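Local coordinates for protein separin (Saccharomyces cerevisiae, PDB 5U1T) that cleaves the cohesin subunit MCD1/SCC1 at the onset of anaphase as a caspase-like cysteine protease, held inactive by securin for most of the cell cycle, at residues W589-D594 against S628-S633; N577-T582 against D621-E626; L611-N616 against S784-L789. All coordinates share one frame; numbering follows the deposited sequence.

Contact 1: residues W589-D594 against S628-S633; sequences WLQKSD and SLCIKS
The sulfur of Cys630 is where this contact closes: SG sits between the side chains of Leu590 and Gln591, which reach it from consecutive positions of the segment 589-594. The closer apolar touch is from one Leu590 branch, with CD2 3.6 Å from Cys630 SG, and the Leu590 branch point follows behind it, CG lying 4.0 Å from the same SG. Cys630 reaches this far because its thiol is extended from helix 621-633, with SG anti to the backbone N (chi1 -178°). The end of the Gln591 side chain, bent at its second torsion, closes in on the sulfur as well, at van der Waals range.

The same leucine methyl also serves the next residue of the helix. Leu590 CD2 is 3.9 Å from Ile631 CG1, the two side chains crossing at a slant. Ile631 itself leaves the helix away from the 589-594 segment, so it offers the flank of CG1 and not its end. Leu590 and Ile631 also bring the backbones nearest, their CA atoms standing 7.5 Å apart. A type I turn runs from Leu590 to Ser593, with a weak bond from Ser593 N to Leu590 O.

Other helices close the surroundings. Leu590 also packs on Tyr638, while Ile631 continues onto Val608 of helix 602-617 and Ala645 of helix 642-655. On the same helix as Ile631, Ser628 OG bonds to Ala645 O, and Lys632 forms a salt bridge with Asp646.

The chemistry is mainly that of apolar packing, with 162 Å² buried, both sides summed. One methyl branch and one thiol do most of the work, so shape and burial, not directed polar bonds, hold the turn at Leu590 to Ser593 against helix 621-633.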
loop_
_atom_site.group_PDB
_atom_site.type_symbol
_atom_site.label_atom_id
_atom_site.label_comp_id
_atom_site.label_asym_id
_atom_site.label_seq_id
_atom_site.Cartn_x
_atom_site.Cartn_y
_atom_site.Cartn_z
ATOM N N TRP A 589 -25.302 -12.453 -9.924
ATOM C CA TRP A 589 -24.585 -12.318 -11.183
ATOM C C TRP A 589 -23.655 -13.492 -11.414
ATOM O O TRP A 589 -23.901 -14.337 -12.269
ATOM C CB TRP A 589 -23.782 -11.014 -11.250
ATOM C CG TRP A 589 -23.482 -10.673 -12.672
ATOM C CD1 TRP A 589 -22.316 -10.889 -13.343
ATOM C CD2 TRP A 589 -24.396 -10.128 -13.623
ATOM N NE1 TRP A 589 -22.436 -10.481 -14.646
ATOM C CE2 TRP A 589 -23.708 -10.014 -14.845
ATOM C CE3 TRP A 589 -25.732 -9.713 -13.557
ATOM C CZ2 TRP A 589 -24.313 -9.494 -16.001
ATOM C CZ3 TRP A 589 -26.329 -9.195 -14.703
ATOM C CH2 TRP A 589 -25.619 -9.094 -15.907
ATOM N N LEU A 590 -22.594 -13.542 -10.615
ATOM C CA LEU A 590 -21.555 -14.548 -10.761
ATOM C C LEU A 590 -22.112 -15.956 -10.753
ATOM O O LEU A 590 -21.602 -16.823 -11.455
ATOM C CB LEU A 590 -20.540 -14.388 -9.652
ATOM C CG LEU A 590 -19.087 -14.709 -9.971
ATOM C CD1 LEU A 590 -18.630 -13.877 -11.144
ATOM C CD2 LEU A 590 -18.235 -14.420 -8.727
ATOM N N GLN A 591 -23.169 -16.177 -9.975
ATOM C CA GLN A 591 -23.763 -17.508 -9.841
ATOM C C GLN A 591 -24.530 -17.946 -11.079
ATOM O O GLN A 591 -24.609 -19.146 -11.373
ATOM C CB GLN A 591 -24.702 -17.556 -8.640
ATOM C CG GLN A 591 -24.642 -18.880 -7.905
ATOM C CD GLN A 591 -23.210 -19.276 -7.551
ATOM O OE1 GLN A 591 -22.474 -18.510 -6.922
ATOM N NE2 GLN A 591 -22.810 -20.475 -7.968
ATOM N N LYS A 592 -25.107 -16.966 -11.781
ATOM C CA LYS A 592 -25.835 -17.178 -13.027
ATOM C C LYS A 592 -24.889 -17.054 -14.214
ATOM O O LYS A 592 -25.281 -16.637 -15.305
ATOM C CB LYS A 592 -26.987 -16.174 -13.155
ATOM C CG LYS A 592 -27.711 -15.910 -11.839
ATOM C CD LYS A 592 -29.232 -15.982 -11.986
ATOM C CE LYS A 592 -29.882 -16.256 -10.622
ATOM N NZ LYS A 592 -29.233 -17.409 -9.920
ATOM N N SER A 593 -23.635 -17.412 -13.979
ATOM C CA SER A 593 -22.612 -17.431 -15.008
ATOM C C SER A 593 -23.015 -18.252 -16.237
ATOM O O SER A 593 -22.856 -17.794 -17.373
ATOM C CB SER A 593 -21.311 -17.993 -14.424
ATOM O OG SER A 593 -20.225 -17.819 -15.318
ATOM N N ASP A 594 -23.528 -19.461 -16.010
ATOM C CA ASP A 594 -23.810 -20.399 -17.108
ATOM C C ASP A 594 -25.237 -20.288 -17.659
ATOM O O ASP A 594 -25.519 -20.788 -18.743
ATOM C CB ASP A 594 -23.556 -21.848 -16.667
ATOM C CG ASP A 594 -22.147 -22.066 -16.116
ATOM O OD1 ASP A 594 -21.619 -21.165 -15.412
ATOM O OD2 ASP A 594 -21.579 -23.155 -16.379
ATOM N N SER A 628 -13.512 -14.928 -4.129
ATOM C CA SER A 628 -12.385 -15.541 -4.839
ATOM C C SER A 628 -12.641 -16.992 -5.203
ATOM O O SER A 628 -12.350 -17.420 -6.322
ATOM C CB SER A 628 -11.108 -15.464 -4.003
ATOM O OG SER A 628 -10.449 -14.233 -4.223
ATOM N N LEU A 629 -13.171 -17.749 -4.247
ATOM C CA LEU A 629 -13.452 -19.155 -4.488
ATOM C C LEU A 629 -14.490 -19.259 -5.592
ATOM O O LEU A 629 -14.352 -20.055 -6.518
ATOM C CB LEU A 629 -13.940 -19.859 -3.218
ATOM C CG LEU A 629 -12.962 -20.094 -2.054
ATOM C CD1 LEU A 629 -13.640 -20.920 -0.988
ATOM C CD2 LEU A 629 -11.664 -20.744 -2.515
ATOM N N CYS A 630 -15.516 -18.427 -5.503
ATOM C CA CYS A 630 -16.583 -18.469 -6.478
ATOM C C CYS A 630 -16.078 -18.155 -7.906
ATOM O O CYS A 630 -16.450 -18.832 -8.861
ATOM C CB CYS A 630 -17.688 -17.508 -6.067
ATOM S SG CYS A 630 -19.051 -17.553 -7.208
ATOM N N ILE A 631 -15.225 -17.140 -8.033
ATOM C CA ILE A 631 -14.554 -16.825 -9.296
ATOM C C ILE A 631 -13.787 -18.021 -9.844
ATOM O O ILE A 631 -13.981 -18.433 -10.992
ATOM C CB ILE A 631 -13.571 -15.652 -9.136
ATOM C CG1 ILE A 631 -14.331 -14.353 -8.856
ATOM C CG2 ILE A 631 -12.663 -15.535 -10.353
ATOM C CD1 ILE A 631 -13.455 -13.245 -8.379
ATOM N N LYS A 632 -12.919 -18.587 -9.012
ATOM C CA LYS A 632 -12.098 -19.726 -9.406
ATOM C C LYS A 632 -12.969 -20.923 -9.680
ATOM O O LYS A 632 -12.499 -21.934 -10.187
ATOM C CB LYS A 632 -11.078 -20.070 -8.326
ATOM C CG LYS A 632 -10.138 -18.931 -7.944
ATOM C CD LYS A 632 -9.520 -19.192 -6.561
ATOM C CE LYS A 632 -9.034 -20.632 -6.451
ATOM N NZ LYS A 632 -7.982 -20.971 -7.464
ATOM N N SER A 633 -14.240 -20.808 -9.321
ATOM C CA SER A 633 -15.211 -21.835 -9.629
ATOM C C SER A 633 -15.772 -21.630 -11.049
ATOM O O SER A 633 -15.728 -22.537 -11.881
ATOM C CB SER A 633 -16.321 -21.829 -8.582
ATOM O OG SER A 633 -17.428 -22.590 -9.000
#

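Contact 2: residues N577-T582 against D621-E626; sequences NLSKIT and DKLSIE
Two helices of the all-helical part of separase, 578-590 and 621-633, run in the same general direction here, and Leu623 of the second is set against Ser579 and Thr582 of the first. Leu623 points toward helix 578-590, with CG anti to the carbonyl carbon (chi1 -73°), and its CD1 methyl rests beside the start of that helix, 3.8 Å from Ser579 OG and 3.9 Å from Ser579 CA. One turn further on, the Thr582 methyl CG2 comes to 4.2 Å from Leu623 CB, so the leucine is met near both its base and its tip. Leu623 and Thr582 are also where the two backbones are nearest, CA to CA 7.2 Å.

The threonine hydroxyl is turned back into its own helix. Thr582 OG1 donates to Leu578 O at 2.6 Å, tilted 33° from the carbonyl plane, while Thr582 N reaches that oxygen from the opposite face of the plane at 3.0 Å. One carbonyl thus takes two donors from one residue; this fixes the rotation of Thr582 and leaves CG2 to meet the leucine.

Leu615 of helix 602-617 packs on both Thr582 and Ser624, filling in from the side. Same-direction helices joined through an intervening helix that runs back are characteristic of alpha-solenoid, TPR-like arrays, and this pairing is consistent with one.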
loop_
_atom_site.group_PDB
_atom_site.type_symbol
_atom_site.label_atom_id
_atom_site.label_comp_id
_atom_site.label_asym_id
_atom_site.label_seq_id
_atom_site.Cartn_x
_atom_site.Cartn_y
_atom_site.Cartn_z
ATOM N N ASN A 577 -21.987 0.301 1.112
ATOM C CA ASN A 577 -22.631 -0.723 0.289
ATOM C C ASN A 577 -21.750 -1.893 -0.099
ATOM O O ASN A 577 -22.202 -2.767 -0.838
ATOM C CB ASN A 577 -23.178 -0.106 -0.989
ATOM C CG ASN A 577 -24.341 0.792 -0.726
ATOM O OD1 ASN A 577 -25.264 0.431 0.027
ATOM N ND2 ASN A 577 -24.304 1.988 -1.303
ATOM N N LEU A 578 -20.510 -1.907 0.380
ATOM C CA LEU A 578 -19.528 -2.906 -0.036
ATOM C C LEU A 578 -20.028 -4.338 0.146
ATOM O O LEU A 578 -19.932 -5.179 -0.762
ATOM C CB LEU A 578 -18.220 -2.715 0.737
ATOM C CG LEU A 578 -17.021 -3.552 0.300
ATOM C CD1 LEU A 578 -17.014 -3.759 -1.198
ATOM C CD2 LEU A 578 -15.727 -2.873 0.723
ATOM N N SER A 579 -20.548 -4.610 1.334
ATOM C CA SER A 579 -21.016 -5.939 1.664
ATOM C C SER A 579 -22.293 -6.326 0.871
ATOM O O SER A 579 -22.373 -7.416 0.283
ATOM C CB SER A 579 -21.245 -6.011 3.166
ATOM O OG SER A 579 -21.757 -7.273 3.503
ATOM N N LYS A 580 -23.276 -5.429 0.857
ATOM C CA LYS A 580 -24.491 -5.579 0.041
ATOM C C LYS A 580 -24.169 -6.000 -1.396
ATOM O O LYS A 580 -24.682 -7.008 -1.871
ATOM C CB LYS A 580 -25.294 -4.267 0.020
ATOM C CG LYS A 580 -26.774 -4.414 0.339
ATOM C CD LYS A 580 -27.669 -3.762 -0.750
ATOM C CE LYS A 580 -29.160 -4.143 -0.532
ATOM N NZ LYS A 580 -30.139 -3.597 -1.564
ATOM N N ILE A 581 -23.294 -5.249 -2.066
ATOM C CA ILE A 581 -23.023 -5.505 -3.475
ATOM C C ILE A 581 -22.060 -6.668 -3.732
ATOM O O ILE A 581 -22.123 -7.278 -4.788
ATOM C CB ILE A 581 -22.492 -4.226 -4.201
ATOM C CG1 ILE A 581 -21.077 -3.872 -3.779
ATOM C CG2 ILE A 581 -23.420 -3.044 -3.966
ATOM C CD1 ILE A 581 -20.605 -2.568 -4.337
ATOM N N THR A 582 -21.190 -7.009 -2.792
ATOM C CA THR A 582 -20.362 -8.199 -2.975
ATOM C C THR A 582 -21.247 -9.438 -2.920
ATOM O O THR A 582 -21.017 -10.418 -3.625
ATOM C CB THR A 582 -19.249 -8.327 -1.910
ATOM O OG1 THR A 582 -18.548 -7.086 -1.790
ATOM C CG2 THR A 582 -18.263 -9.417 -2.295
ATOM N N ASP A 621 -12.218 -9.975 4.771
ATOM C CA ASP A 621 -11.539 -11.201 4.368
ATOM C C ASP A 621 -12.466 -12.408 4.121
ATOM O O ASP A 621 -12.141 -13.287 3.318
ATOM C CB ASP A 621 -10.475 -11.556 5.418
ATOM C CG ASP A 621 -9.566 -10.368 5.768
ATOM O OD1 ASP A 621 -9.199 -9.589 4.860
ATOM O OD2 ASP A 621 -9.217 -10.200 6.962
ATOM N N LYS A 622 -13.609 -12.451 4.800
ATOM C CA LYS A 622 -14.569 -13.537 4.630
ATOM C C LYS A 622 -15.188 -13.478 3.224
ATOM O O LYS A 622 -15.171 -14.459 2.469
ATOM C CB LYS A 622 -15.657 -13.440 5.698
ATOM C CG LYS A 622 -16.574 -14.636 5.821
ATOM C CD LYS A 622 -17.604 -14.387 6.914
ATOM C CE LYS A 622 -17.777 -15.587 7.848
ATOM N NZ LYS A 622 -18.531 -16.755 7.243
ATOM N N LEU A 623 -15.730 -12.307 2.899
ATOM C CA LEU A 623 -16.273 -12.017 1.577
ATOM C C LEU A 623 -15.202 -12.225 0.518
ATOM O O LEU A 623 -15.456 -12.837 -0.511
ATOM C CB LEU A 623 -16.826 -10.583 1.514
ATOM C CG LEU A 623 -18.136 -10.406 2.289
ATOM C CD1 LEU A 623 -18.590 -8.959 2.319
ATOM C CD2 LEU A 623 -19.207 -11.299 1.714
ATOM N N SER A 624 -14.000 -11.736 0.785
ATOM C CA SER A 624 -12.894 -11.973 -0.130
ATOM C C SER A 624 -12.719 -13.464 -0.454
ATOM O O SER A 624 -12.590 -13.831 -1.621
ATOM C CB SER A 624 -11.595 -11.386 0.435
ATOM O OG SER A 624 -11.565 -9.979 0.266
ATOM N N ILE A 625 -12.738 -14.320 0.566
ATOM C CA ILE A 625 -12.542 -15.757 0.339
ATOM C C ILE A 625 -13.700 -16.321 -0.490
ATOM O O ILE A 625 -13.490 -17.079 -1.437
ATOM C CB ILE A 625 -12.389 -16.544 1.682
ATOM C CG1 ILE A 625 -11.065 -16.167 2.342
ATOM C CG2 ILE A 625 -12.390 -18.032 1.466
ATOM C CD1 ILE A 625 -10.918 -16.645 3.768
ATOM N N GLU A 626 -14.918 -15.925 -0.153
ATOM C CA GLU A 626 -16.074 -16.500 -0.806
ATOM C C GLU A 626 -16.161 -16.062 -2.277
ATOM O O GLU A 626 -16.420 -16.880 -3.174
ATOM C CB GLU A 626 -17.337 -16.121 -0.056
ATOM C CG GLU A 626 -18.566 -16.599 -0.762
ATOM C CD GLU A 626 -19.796 -15.926 -0.236
ATOM O OE1 GLU A 626 -19.664 -15.257 0.825
ATOM O OE2 GLU A 626 -20.866 -16.067 -0.881
#

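Contact 3: residues L611-N616 against S784-L789; sequences LLCYLN and SRLALL
With CG anti to its carbonyl carbon (chi1 -60°), Leu786 points from helix 782-805 toward helix 602-617, where Cys613 and Tyr614 both have their first side-chain atom anti to the backbone N (chi1 169° and -157°). The thiol thereby projects at Leu786, while the tyrosine, whose CB leaves its helix to one side, swings its ring back toward it. All of the contact then falls on one methyl. Leu786 CD1 lies 3.8 Å from Tyr614 CD1, at the edge of the ring and in its plane, so the leucine meets the rim and not a face. The same Leu786 CD1 is 4.2 Å from Cys613 SG. The backbones remain well separated, the closest pair being Tyr614 CA and Leu786 CA at 8.3 Å, and the leucine bridges that separation.

At its far end the ring is held by a polar bond: Tyr614 OH is hydrogen-bonded to the backbone oxygen of Leu574, which would restrain the ring and so the edge that Leu786 uses.

Around this small buried joint, helix 642-655 brings Tyr648 against Cys613, helix 578-590 packs Leu578 against Tyr614, and Leu737 of helix 729-752 packs on Ser784, Ala787 and Leu788. Next to Leu786, Arg785 NH2 bonds to the backbone of another protein chain, probably securin, so helix 782-805 also touches that partner.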
loop_
_atom_site.group_PDB
_atom_site.type_symbol
_atom_site.label_atom_id
_atom_site.label_comp_id
_atom_site.label_asym_id
_atom_site.label_seq_id
_atom_site.Cartn_x
_atom_site.Cartn_y
_atom_site.Cartn_z
ATOM N N LEU A 611 -12.958 -4.765 -6.966
ATOM C CA LEU A 611 -13.823 -5.183 -5.861
ATOM C C LEU A 611 -13.028 -6.000 -4.860
ATOM O O LEU A 611 -13.150 -5.801 -3.647
ATOM C CB LEU A 611 -15.017 -6.000 -6.385
ATOM C CG LEU A 611 -16.022 -6.560 -5.371
ATOM C CD1 LEU A 611 -16.732 -5.440 -4.635
ATOM C CD2 LEU A 611 -17.025 -7.461 -6.052
ATOM N N LEU A 612 -12.253 -6.944 -5.395
ATOM C CA LEU A 612 -11.297 -7.725 -4.635
ATOM C C LEU A 612 -10.347 -6.787 -3.900
ATOM O O LEU A 612 -10.124 -6.932 -2.696
ATOM C CB LEU A 612 -10.508 -8.658 -5.548
ATOM C CG LEU A 612 -11.214 -9.857 -6.164
ATOM C CD1 LEU A 612 -10.253 -10.622 -7.023
ATOM C CD2 LEU A 612 -11.774 -10.759 -5.097
ATOM N N CYS A 613 -9.804 -5.820 -4.631
ATOM C CA CYS A 613 -8.897 -4.846 -4.056
ATOM C C CYS A 613 -9.546 -3.969 -2.983
ATOM O O CYS A 613 -8.891 -3.619 -2.003
ATOM C CB CYS A 613 -8.306 -3.974 -5.159
ATOM S SG CYS A 613 -7.400 -2.515 -4.627
ATOM N N TYR A 614 -10.817 -3.621 -3.125
ATOM C CA TYR A 614 -11.437 -2.788 -2.099
ATOM C C TYR A 614 -11.895 -3.637 -0.915
ATOM O O TYR A 614 -11.967 -3.142 0.204
ATOM C CB TYR A 614 -12.613 -2.000 -2.658
ATOM C CG TYR A 614 -12.990 -0.744 -1.906
ATOM C CD1 TYR A 614 -12.043 0.230 -1.617
ATOM C CD2 TYR A 614 -14.304 -0.509 -1.524
ATOM C CE1 TYR A 614 -12.387 1.401 -0.962
ATOM C CE2 TYR A 614 -14.662 0.663 -0.870
ATOM C CZ TYR A 614 -13.691 1.610 -0.588
ATOM O OH TYR A 614 -14.018 2.774 0.065
ATOM N N LEU A 615 -12.225 -4.900 -1.167
ATOM C CA LEU A 615 -12.535 -5.816 -0.083
ATOM C C LEU A 615 -11.287 -6.020 0.792
ATOM O O LEU A 615 -11.315 -5.877 2.016
ATOM C CB LEU A 615 -13.023 -7.165 -0.618
ATOM C CG LEU A 615 -14.449 -7.276 -1.148
ATOM C CD1 LEU A 615 -14.662 -8.684 -1.654
ATOM C CD2 LEU A 615 -15.493 -6.913 -0.107
ATOM N N ASN A 616 -10.192 -6.355 0.130
ATOM C CA ASN A 616 -8.922 -6.574 0.777
ATOM C C ASN A 616 -8.403 -5.366 1.561
ATOM O O ASN A 616 -7.905 -5.499 2.669
ATOM C CB ASN A 616 -7.914 -6.977 -0.279
ATOM C CG ASN A 616 -6.518 -6.992 0.239
ATOM O OD1 ASN A 616 -5.898 -5.938 0.437
ATOM N ND2 ASN A 616 -5.990 -8.191 0.437
ATOM N N SER A 784 -3.612 1.660 -6.858
ATOM C CA SER A 784 -2.289 1.988 -6.379
ATOM C C SER A 784 -2.319 2.966 -5.200
ATOM O O SER A 784 -1.437 2.941 -4.361
ATOM C CB SER A 784 -1.455 2.554 -7.521
ATOM O OG SER A 784 -0.861 1.488 -8.229
ATOM N N ARG A 785 -3.327 3.827 -5.129
ATOM C CA ARG A 785 -3.395 4.778 -4.032
ATOM C C ARG A 785 -3.667 4.025 -2.730
ATOM O O ARG A 785 -3.103 4.343 -1.685
ATOM C CB ARG A 785 -4.463 5.843 -4.287
ATOM C CG ARG A 785 -4.515 6.898 -3.220
ATOM C CD ARG A 785 -5.587 7.897 -3.493
ATOM N NE ARG A 785 -6.911 7.305 -3.514
ATOM C CZ ARG A 785 -7.759 7.336 -2.493
ATOM N NH1 ARG A 785 -8.950 6.772 -2.601
ATOM N NH2 ARG A 785 -7.421 7.927 -1.357
ATOM N N LEU A 786 -4.526 3.013 -2.808
ATOM C CA LEU A 786 -4.868 2.219 -1.652
ATOM C C LEU A 786 -3.675 1.373 -1.261
ATOM O O LEU A 786 -3.410 1.190 -0.082
ATOM C CB LEU A 786 -6.092 1.335 -1.931
ATOM C CG LEU A 786 -7.396 2.034 -2.312
ATOM C CD1 LEU A 786 -8.466 1.016 -2.675
ATOM C CD2 LEU A 786 -7.881 2.986 -1.225
ATOM N N ALA A 787 -2.956 0.859 -2.255
ATOM C CA ALA A 787 -1.769 0.045 -2.000
ATOM C C ALA A 787 -0.778 0.836 -1.162
ATOM O O ALA A 787 -0.265 0.350 -0.160
ATOM C CB ALA A 787 -1.122 -0.387 -3.297
ATOM N N LEU A 788 -0.545 2.071 -1.596
ATOM C CA LEU A 788 0.393 2.995 -0.991
ATOM C C LEU A 788 -0.062 3.461 0.389
ATOM O O LEU A 788 0.757 3.777 1.239
ATOM C CB LEU A 788 0.579 4.194 -1.912
ATOM C CG LEU A 788 1.602 5.216 -1.459
ATOM C CD1 LEU A 788 2.936 4.523 -1.301
ATOM C CD2 LEU A 788 1.675 6.304 -2.503
ATOM N N LEU A 789 -1.374 3.524 0.600
ATOM C CA LEU A 789 -1.916 3.865 1.899
ATOM C C LEU A 789 -1.599 2.759 2.895
ATOM O O LEU A 789 -1.112 3.016 3.990
ATOM C CB LEU A 789 -3.418 4.093 1.804
ATOM C CG LEU A 789 -3.782 5.503 1.353
ATOM C CD1 LEU A 789 -5.290 5.658 1.216
ATOM C CD2 LEU A 789 -3.220 6.531 2.334
#

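Overall arrangement
All three contacts lie in the helical region, away from the catalytic cysteine. Contacts 1 and 2 join the same pair, helices 578-590 and 621-633, near the two ends of their shared length, with centres 14 Å apart. Contact 3 uses helix 602-617, which falls between those two in sequence; its centre is 14 Å from contact 2 and 22 Å from contact 1. Contact 3 touches contact 2 through helix 602-617, and Leu612 packs on Ser628 of contact 1. The chain order is 577-582, 589-594, 611-616, 621-626, 628-633 and 784-789, so the contacts interleave. Contact 3 then carries these packed helices over to segment 784-789, 168 residues beyond 611-616, where another protein chain is bound.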